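Local coordinates for chitin oligosaccahride binding protein NagB1 (Paenibacillus sp. FPU-7, PDB 7EHP) that binds short chitin oligosaccharides such as N,N'-diacetylchitobiose and, as an extracellular solute-binding protein, probably hands them to a membrane transporter for uptake, at residues V3-T8 and P62-D66; V122-K126 and V337-M341. All coordinates share one frame; numbering follows the deposited sequence.

In the fold
From the N terminus, strand 3-7 opens the chain, and contact 1 closes a loop when strand 64-68 returns beside it after 53 intervening residues, 32 of them helical, strand 37-41 having already paired with strand 3-7. Contact 2 begins only after this loop is shut: strand 109-125 waits 210 residues for helix 336-344. The two closures therefore follow in series, neither nesting nor crossing. Contact 1 joins two strands of one sheet, whereas contact 2 sets a helix against a strand end. Both reach the same mixed sheet, yet lie on opposite sides of the chain's centre, their own centres 32 Å apart and their nearest atoms about 17 Å apart.

Contact 1. Residues V3-T8 and P62-D66; sequences VSLRHT and PKIFD
Pro62 enters the contact through its ring: CG sits 3.5 Å above the guanidinium plane of Arg6, over its centre, and also meets Arg6 CB. The arginine folds back over the proline because its chain bends at both chi2 and chi3. The guanidinium held there has acidic partners, Glu40 and Glu55, and Asn47 takes NH1. At Lys63 the backbone N donates to Ser4 OG (2.9 Å), a side-chain bond just ahead of the regular strand pairing; Ser4 OG lies between its own backbone N and carbonyl carbon (chi1 43°), which turns the hydroxyl toward the Lys63 amide. Ile64 is gripped through both backbone polar groups: its N donates to Ser4 O at 3.0 Å, and its O receives Arg6 N at 2.7 Å in a nearly straight bond (169°). Its CG2 lies 4.0 Å from Leu5 CG on the sheet face that these two side chains share, where Tyr286 touches both. Phe65 pairs with Arg6 on the other face, CB against CB, before its ring leads off toward Met56 of helix 44-58. Asp66 N donates to Arg6 O at 2.9 Å, while its carboxylate serves two neighbours: OD1 bonds Asn284, and OD2 accepts from a water that in turn accepts from Thr8 N. Thr8 thus continues the link beyond the strand, its side chain about 5 Å from a bound NAG. The strand axes run 6° apart and approach to 4.5 Å, with helices 15-31 and 44-58 touching side chains of the pair: the parallel-strand alpha/beta core of a periplasmic-binding-protein-type lobe, ending beside the sugar site.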
loop_
_atom_site.group_PDB
_atom_site.type_symbol
_atom_site.label_atom_id
_atom_site.label_comp_id
_atom_site.label_asym_id
_atom_site.label_seq_id
_atom_site.Cartn_x
_atom_site.Cartn_y
_atom_site.Cartn_z
ATOM N N VAL A 3 -18.345 -2.844 -20.740
ATOM C CA VAL A 3 -16.896 -2.829 -20.521
ATOM C C VAL A 3 -16.680 -2.709 -19.015
ATOM O O VAL A 3 -16.982 -1.666 -18.418
ATOM C CB VAL A 3 -16.198 -1.691 -21.272
ATOM C CG1 VAL A 3 -14.804 -1.467 -20.696
ATOM C CG2 VAL A 3 -16.100 -2.013 -22.765
ATOM N N SER A 4 -16.161 -3.770 -18.398
ATOM C CA SER A 4 -16.065 -3.843 -16.946
ATOM C C SER A 4 -14.823 -3.120 -16.442
ATOM O O SER A 4 -13.733 -3.236 -17.017
ATOM C CB SER A 4 -16.042 -5.303 -16.493
ATOM O OG SER A 4 -15.198 -6.069 -17.333
ATOM N N LEU A 5 -14.997 -2.369 -15.358
ATOM C CA LEU A 5 -13.919 -1.602 -14.739
ATOM C C LEU A 5 -13.912 -1.986 -13.265
ATOM O O LEU A 5 -14.726 -1.480 -12.493
ATOM C CB LEU A 5 -14.110 -0.097 -14.919
ATOM C CG LEU A 5 -12.840 0.764 -14.785
ATOM C CD1 LEU A 5 -13.063 2.207 -15.256
ATOM C CD2 LEU A 5 -12.263 0.760 -13.387
ATOM N N ARG A 6 -12.984 -2.859 -12.878
ATOM C CA ARG A 6 -12.895 -3.333 -11.498
ATOM C C ARG A 6 -12.009 -2.395 -10.680
ATOM O O ARG A 6 -10.853 -2.142 -11.041
ATOM C CB ARG A 6 -12.344 -4.757 -11.462
ATOM C CG ARG A 6 -11.868 -5.202 -10.075
ATOM C CD ARG A 6 -13.016 -5.660 -9.202
ATOM N NE ARG A 6 -13.902 -6.615 -9.872
ATOM C CZ ARG A 6 -13.616 -7.891 -10.129
ATOM N NH1 ARG A 6 -12.450 -8.429 -9.771
ATOM N NH2 ARG A 6 -14.514 -8.641 -10.746
ATOM N N HIS A 7 -12.543 -1.887 -9.578
ATOM C CA HIS A 7 -11.803 -0.986 -8.709
ATOM C C HIS A 7 -12.053 -1.385 -7.261
ATOM O O HIS A 7 -12.972 -2.153 -6.951
ATOM C CB HIS A 7 -12.241 0.462 -8.928
ATOM C CG HIS A 7 -13.647 0.706 -8.484
ATOM N ND1 HIS A 7 -13.964 1.034 -7.183
ATOM C CD2 HIS A 7 -14.825 0.591 -9.140
ATOM C CE1 HIS A 7 -15.274 1.145 -7.066
ATOM N NE2 HIS A 7 -15.820 0.886 -8.240
ATOM N N THR A 8 -11.258 -0.821 -6.355
ATOM C CA THR A 8 -11.391 -1.135 -4.937
ATOM C C THR A 8 -11.841 0.060 -4.113
ATOM O O THR A 8 -11.715 0.033 -2.880
ATOM C CB THR A 8 -10.070 -1.678 -4.387
ATOM O OG1 THR A 8 -9.062 -0.672 -4.496
ATOM C CG2 THR A 8 -9.628 -2.902 -5.180
ATOM N N PRO A 62 -11.845 -8.921 -15.419
ATOM C CA PRO A 62 -12.523 -7.743 -15.962
ATOM C C PRO A 62 -11.708 -7.171 -17.109
ATOM O O PRO A 62 -10.567 -7.575 -17.348
ATOM C CB PRO A 62 -12.577 -6.785 -14.765
ATOM C CG PRO A 62 -12.446 -7.698 -13.561
ATOM C CD PRO A 62 -11.422 -8.683 -14.029
ATOM N N LYS A 63 -12.298 -6.216 -17.837
ATOM C CA LYS A 63 -11.543 -5.621 -18.943
ATOM C C LYS A 63 -10.508 -4.625 -18.423
ATOM O O LYS A 63 -9.393 -4.549 -18.950
ATOM C CB LYS A 63 -12.500 -4.963 -19.944
ATOM C CG LYS A 63 -13.454 -5.959 -20.665
ATOM C CD LYS A 63 -12.697 -7.217 -21.130
ATOM C CE LYS A 63 -13.591 -8.284 -21.777
ATOM N NZ LYS A 63 -14.849 -8.572 -21.019
ATOM N N ILE A 64 -10.849 -3.886 -17.373
ATOM C CA ILE A 64 -9.939 -2.976 -16.690
ATOM C C ILE A 64 -10.027 -3.305 -15.204
ATOM O O ILE A 64 -11.132 -3.482 -14.682
ATOM C CB ILE A 64 -10.322 -1.499 -16.944
ATOM C CG1 ILE A 64 -10.389 -1.192 -18.446
ATOM C CG2 ILE A 64 -9.371 -0.543 -16.207
ATOM C CD1 ILE A 64 -11.299 -0.014 -18.781
ATOM N N PHE A 65 -8.879 -3.401 -14.515
ATOM C CA PHE A 65 -8.928 -3.912 -13.145
ATOM C C PHE A 65 -7.803 -3.364 -12.281
ATOM O O PHE A 65 -6.660 -3.234 -12.725
ATOM C CB PHE A 65 -8.870 -5.445 -13.100
ATOM C CG PHE A 65 -7.933 -6.048 -14.105
ATOM C CD1 PHE A 65 -6.576 -6.175 -13.821
ATOM C CD2 PHE A 65 -8.406 -6.498 -15.329
ATOM C CE1 PHE A 65 -5.706 -6.741 -14.746
ATOM C CE2 PHE A 65 -7.549 -7.059 -16.256
ATOM C CZ PHE A 65 -6.207 -7.183 -15.974
ATOM N N ASP A 66 -8.147 -3.070 -11.034
ATOM C CA ASP A 66 -7.146 -2.731 -10.030
ATOM C C ASP A 66 -6.119 -3.857 -9.942
ATOM O O ASP A 66 -6.471 -5.009 -9.667
ATOM C CB ASP A 66 -7.843 -2.505 -8.691
ATOM C CG ASP A 66 -6.919 -1.957 -7.639
ATOM O OD1 ASP A 66 -5.909 -2.620 -7.318
ATOM O OD2 ASP A 66 -7.202 -0.848 -7.140
HETATM O O HOH W 1 -9.060 1.035 -7.403
#

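Contact 2. Residues V122-K126 and V337-M341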
loop_
_atom_site.group_PDB
_atom_site.type_symbol
_atom_site.label_atom_id
_atom_site.label_comp_id
_atom_site.label_asym_id
_atom_site.label_seq_id
_atom_site.Cartn_x
_atom_site.Cartn_y
_atom_site.Cartn_z
ATOM N N VAL A 122 4.636 6.811 9.667
ATOM C CA VAL A 122 3.896 7.096 10.884
ATOM C C VAL A 122 3.192 8.429 10.709
ATOM O O VAL A 122 3.844 9.475 10.603
ATOM C CB VAL A 122 4.818 7.107 12.109
ATOM C CG1 VAL A 122 4.009 7.280 13.386
ATOM C CG2 VAL A 122 5.651 5.824 12.139
ATOM N N PHE A 123 1.861 8.385 10.661
ATOM C CA PHE A 123 1.063 9.578 10.880
ATOM C C PHE A 123 1.087 9.936 12.359
ATOM O O PHE A 123 1.071 9.055 13.226
ATOM C CB PHE A 123 -0.379 9.353 10.419
ATOM C CG PHE A 123 -0.528 9.214 8.911
ATOM C CD1 PHE A 123 -0.213 8.019 8.281
ATOM C CD2 PHE A 123 -0.991 10.271 8.138
ATOM C CE1 PHE A 123 -0.336 7.871 6.916
ATOM C CE2 PHE A 123 -1.127 10.128 6.757
ATOM C CZ PHE A 123 -0.803 8.916 6.160
ATOM N N TYR A 124 1.099 11.230 12.672
ATOM C CA TYR A 124 1.053 11.571 14.088
ATOM C C TYR A 124 0.236 12.835 14.309
ATOM O O TYR A 124 -0.018 13.618 13.389
ATOM C CB TYR A 124 2.468 11.701 14.677
ATOM C CG TYR A 124 3.212 12.967 14.303
ATOM C CD1 TYR A 124 3.687 13.174 12.991
ATOM C CD2 TYR A 124 3.472 13.942 15.266
ATOM C CE1 TYR A 124 4.372 14.328 12.660
ATOM C CE2 TYR A 124 4.159 15.096 14.947
ATOM C CZ TYR A 124 4.605 15.286 13.652
ATOM O OH TYR A 124 5.293 16.437 13.363
ATOM N N ASN A 125 -0.198 13.006 15.552
ATOM C CA ASN A 125 -1.001 14.150 15.954
ATOM C C ASN A 125 -0.075 15.168 16.623
ATOM O O ASN A 125 0.408 14.943 17.739
ATOM C CB ASN A 125 -2.132 13.700 16.877
ATOM C CG ASN A 125 -3.034 14.839 17.302
ATOM O OD1 ASN A 125 -2.589 15.978 17.424
ATOM N ND2 ASN A 125 -4.320 14.535 17.527
ATOM N N LYS A 126 0.152 16.292 15.936
ATOM C CA LYS A 126 1.044 17.334 16.443
ATOM C C LYS A 126 0.548 17.915 17.760
ATOM O O LYS A 126 1.358 18.339 18.596
ATOM C CB LYS A 126 1.181 18.448 15.398
ATOM C CG LYS A 126 2.041 18.123 14.168
ATOM C CD LYS A 126 1.700 19.096 13.029
ATOM C CE LYS A 126 2.889 19.390 12.140
ATOM N NZ LYS A 126 3.580 18.158 11.717
ATOM N N VAL A 337 0.817 17.718 5.774
ATOM C CA VAL A 337 1.099 16.285 5.837
ATOM C C VAL A 337 1.605 15.797 4.497
ATOM O O VAL A 337 2.398 14.852 4.429
ATOM C CB VAL A 337 -0.142 15.483 6.279
ATOM C CG1 VAL A 337 -1.133 15.340 5.125
ATOM C CG2 VAL A 337 0.274 14.111 6.792
ATOM N N ILE A 338 1.184 16.453 3.412
ATOM C CA ILE A 338 1.632 16.057 2.086
ATOM C C ILE A 338 3.066 16.506 1.844
ATOM O O ILE A 338 3.862 15.748 1.282
ATOM C CB ILE A 338 0.679 16.598 1.004
ATOM C CG1 ILE A 338 -0.757 16.113 1.240
ATOM C CG2 ILE A 338 1.159 16.169 -0.381
ATOM C CD1 ILE A 338 -0.924 14.612 1.294
ATOM N N ARG A 339 3.423 17.740 2.243
ATOM C CA ARG A 339 4.831 18.132 2.170
ATOM C C ARG A 339 5.669 17.154 2.976
ATOM O O ARG A 339 6.716 16.674 2.516
ATOM C CB ARG A 339 5.098 19.540 2.730
ATOM C CG ARG A 339 4.883 20.822 1.895
ATOM C CD ARG A 339 6.008 20.966 0.838
ATOM N NE ARG A 339 6.360 22.341 0.450
ATOM C CZ ARG A 339 5.743 23.053 -0.486
ATOM N NH1 ARG A 339 6.149 24.292 -0.782
ATOM N NH2 ARG A 339 4.636 22.579 -1.034
ATOM N N GLU A 340 5.216 16.863 4.199
ATOM C CA GLU A 340 5.964 16.000 5.102
ATOM C C GLU A 340 6.142 14.604 4.515
ATOM O O GLU A 340 7.178 13.974 4.732
ATOM C CB GLU A 340 5.265 15.958 6.464
ATOM C CG GLU A 340 5.396 17.265 7.234
ATOM C CD GLU A 340 4.702 17.251 8.588
ATOM O OE1 GLU A 340 4.445 16.157 9.131
ATOM O OE2 GLU A 340 4.418 18.345 9.119
ATOM N N MET A 341 5.165 14.119 3.745
ATOM C CA MET A 341 5.325 12.835 3.061
ATOM C C MET A 341 6.295 12.920 1.889
ATOM O O MET A 341 7.087 11.997 1.674
ATOM C CB MET A 341 3.978 12.336 2.565
ATOM C CG MET A 341 3.105 11.763 3.628
ATOM S SD MET A 341 1.470 11.511 2.916
ATOM C CE MET A 341 0.891 10.391 4.095
HETATM O O HOH W 2 6.731 16.532 11.365
#
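A lysine at the start of one helix reaches back to bridge a tyrosine hydroxyl and a glutamate from a distant helix: Lys126 NZ donates to Glu340 OE2 at 2.7 Å and to Tyr124 OH at 2.9 Å. The two charged chains approach from opposite directions, and the salt bridge uses the syn lone pair of OE2. Glu340 stretches out fully beyond CG (chi2 180°), which carries its carboxylate across the gap. Its OE1 accepts from Phe264 N, and a water bonded to Tyr124 OH gives it a second, weak bond, the water lying 3.2 Å from Glu340 OE1. An alanine in place of Lys126 would probably leave the OE2 charge without its mate and the tyrosine hydroxyl without this donor. In this solute-binding fold the contact is a helix packed against a sheet, on a strand flanked by strands 237-243 and 262-265: the axes of strand 122-125 and helix 337-341 approach to 11.0 Å, with their N-to-C directions 144° apart. Strand 262-265, antiparallel to strand 109-125, contributes Phe264, which touches Phe123 and Val337. Beside the polar bridge the packing is apolar, Phe123 CE2 meeting Val337 CG2 at 4.2 Å.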